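Local structure of uncharacterized protein (Mycolicibacterium smegmatis, 6XRI) at residues A[37-42]-A[88-93]. The protein probably binds the deazaflavin coenzyme F420 and uses its reduced form to convert quinones to quinols. Residues are numbered along the deposited sequence; the frame is centred on the assembly and turned at random.
Sequences LFTTTG and SVQDGD
Ser88 and Thr39 form a hydrogen-bonded antiparallel pair between segments 88-93 and 37-42: Thr39 N gives a short bond of 2.8 Å to Ser88 O, whereas the return bond from Ser88 N to Thr39 O, 3.3 Å, is weak. Ser88 O also receives the CA-H of Phe38, with Phe38 CA 3.3 Å away, and the Ser88 hydroxyl turns to the backbone N of Asp98. Val89 faces Phe38 in a non-hydrogen-bonded antiparallel pair, their side chains alongside each other and pointing the same way. The Val89 side chain (chi1 63°) holds CG2 anti to the backbone N, which brings this methyl obliquely to the ring, 3.6 Å from Phe38 CE1. The two strands, which run at 159° to each other, are the first and last in the order of the six-stranded antiparallel sheet, and their pairing closes it into a barrel, in keeping with the FMN-binding clan. Replacing Phe38 by alanine removes the ring, which is likely to strip Val89 CG2 of its aromatic neighbour and open a gap toward Leu53, Tyr62 and Met64, whose side chains pack on Phe38. Gln90 and Leu37 form a hydrogen-bonded pair on the other face, linked by Leu37 N to Gln90 O at 3.0 Å and Gln90 N to Leu37 O at 2.9 Å, both nearly straight. Extended beyond CG, the Gln90 side chain runs beside Leu37, whose CD2 lies 4.0 Å from Gln90 CD, and its NE2 hydrogen-bonds to Asp26 OD2.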
loop_
_atom_site.group_PDB
_atom_site.type_symbol
_atom_site.label_atom_id
_atom_site.label_comp_id
_atom_site.label_asym_id
_atom_site.label_seq_id
_atom_site.Cartn_x
_atom_site.Cartn_y
_atom_site.Cartn_z
ATOM N N LEU A 37 -5.334 3.337 0.539
ATOM C CA LEU A 37 -4.961 3.793 -0.791
ATOM C C LEU A 37 -5.492 5.204 -0.988
ATOM O O LEU A 37 -6.640 5.491 -0.636
ATOM C CB LEU A 37 -5.516 2.853 -1.870
ATOM C CG LEU A 37 -5.007 3.081 -3.296
ATOM C CD1 LEU A 37 -3.568 2.566 -3.400
ATOM C CD2 LEU A 37 -5.941 2.445 -4.315
ATOM N N PHE A 38 -4.642 6.079 -1.525
ATOM C CA PHE A 38 -5.011 7.436 -1.909
ATOM C C PHE A 38 -4.859 7.572 -3.415
ATOM O O PHE A 38 -3.832 7.173 -3.979
ATOM C CB PHE A 38 -4.150 8.479 -1.190
ATOM C CG PHE A 38 -4.296 8.444 0.299
ATOM C CD1 PHE A 38 -5.377 9.086 0.914
ATOM C CD2 PHE A 38 -3.380 7.745 1.084
ATOM C CE1 PHE A 38 -5.542 9.046 2.290
ATOM C CE2 PHE A 38 -3.530 7.692 2.461
ATOM C CZ PHE A 38 -4.615 8.347 3.071
ATOM N N THR A 39 -5.880 8.131 -4.057
ATOM C CA THR A 39 -5.876 8.331 -5.502
ATOM C C THR A 39 -5.720 9.817 -5.819
ATOM O O THR A 39 -6.494 10.656 -5.336
ATOM C CB THR A 39 -7.142 7.769 -6.159
ATOM O OG1 THR A 39 -7.274 6.366 -5.884
ATOM C CG2 THR A 39 -7.065 7.956 -7.684
ATOM N N THR A 40 -4.724 10.125 -6.653
ATOM C CA THR A 40 -4.364 11.490 -7.007
ATOM C C THR A 40 -4.447 11.636 -8.522
ATOM O O THR A 40 -4.191 10.688 -9.276
ATOM C CB THR A 40 -2.942 11.897 -6.519
ATOM O OG1 THR A 40 -2.771 13.322 -6.652
ATOM C CG2 THR A 40 -1.882 11.185 -7.313
ATOM N N THR A 41 -4.796 12.848 -8.946
ATOM C CA THR A 41 -5.068 13.178 -10.337
ATOM C C THR A 41 -3.935 14.037 -10.892
ATOM O O THR A 41 -3.599 15.078 -10.314
ATOM C CB THR A 41 -6.411 13.909 -10.456
ATOM O OG1 THR A 41 -7.471 13.064 -9.999
ATOM C CG2 THR A 41 -6.679 14.296 -11.908
ATOM N N GLY A 42 -3.344 13.594 -12.006
ATOM C CA GLY A 42 -2.301 14.351 -12.676
ATOM C C GLY A 42 -2.765 15.774 -12.914
ATOM O O GLY A 42 -3.879 15.998 -13.407
ATOM N N SER A 88 -9.190 10.811 -3.405
ATOM C CA SER A 88 -10.070 9.748 -2.947
ATOM C C SER A 88 -9.271 8.756 -2.116
ATOM O O SER A 88 -8.082 8.528 -2.364
ATOM C CB SER A 88 -10.726 9.038 -4.136
ATOM O OG SER A 88 -11.361 9.990 -4.968
ATOM N N VAL A 89 -9.931 8.172 -1.123
ATOM C CA VAL A 89 -9.299 7.183 -0.259
ATOM C C VAL A 89 -10.104 5.890 -0.291
ATOM O O VAL A 89 -11.339 5.903 -0.284
ATOM C CB VAL A 89 -9.131 7.704 1.188
ATOM C CG1 VAL A 89 -10.478 7.975 1.823
ATOM C CG2 VAL A 89 -8.309 6.723 2.061
ATOM N N GLN A 90 -9.385 4.774 -0.335
ATOM C CA GLN A 90 -9.962 3.443 -0.240
ATOM C C GLN A 90 -9.401 2.765 0.999
ATOM O O GLN A 90 -8.188 2.543 1.086
ATOM C CB GLN A 90 -9.638 2.632 -1.494
ATOM C CG GLN A 90 -10.018 3.339 -2.812
ATOM C CD GLN A 90 -9.911 2.403 -4.039
ATOM O OE1 GLN A 90 -9.912 1.182 -3.892
ATOM N NE2 GLN A 90 -9.817 2.979 -5.238
ATOM N N ASP A 91 -10.283 2.451 1.953
ATOM C CA ASP A 91 -9.918 1.767 3.196
ATOM C C ASP A 91 -10.724 0.468 3.319
ATOM O O ASP A 91 -11.917 0.488 3.641
ATOM C CB ASP A 91 -10.137 2.681 4.396
ATOM C CG ASP A 91 -9.682 2.047 5.696
ATOM O OD1 ASP A 91 -9.038 0.957 5.636
ATOM O OD2 ASP A 91 -9.980 2.653 6.758
ATOM N N GLY A 92 -10.067 -0.661 3.074
ATOM C CA GLY A 92 -10.767 -1.936 3.100
ATOM C C GLY A 92 -11.869 -1.942 2.060
ATOM O O GLY A 92 -11.615 -1.855 0.851
ATOM N N ASP A 93 -13.116 -2.028 2.524
ATOM C CA ASP A 93 -14.279 -2.053 1.648
ATOM C C ASP A 93 -15.021 -0.723 1.642
ATOM O O ASP A 93 -16.188 -0.667 1.236
ATOM C CB ASP A 93 -15.223 -3.184 2.057
ATOM C CG ASP A 93 -14.504 -4.524 2.226
ATOM O OD1 ASP A 93 -13.700 -4.917 1.351
ATOM O OD2 ASP A 93 -14.739 -5.188 3.255
#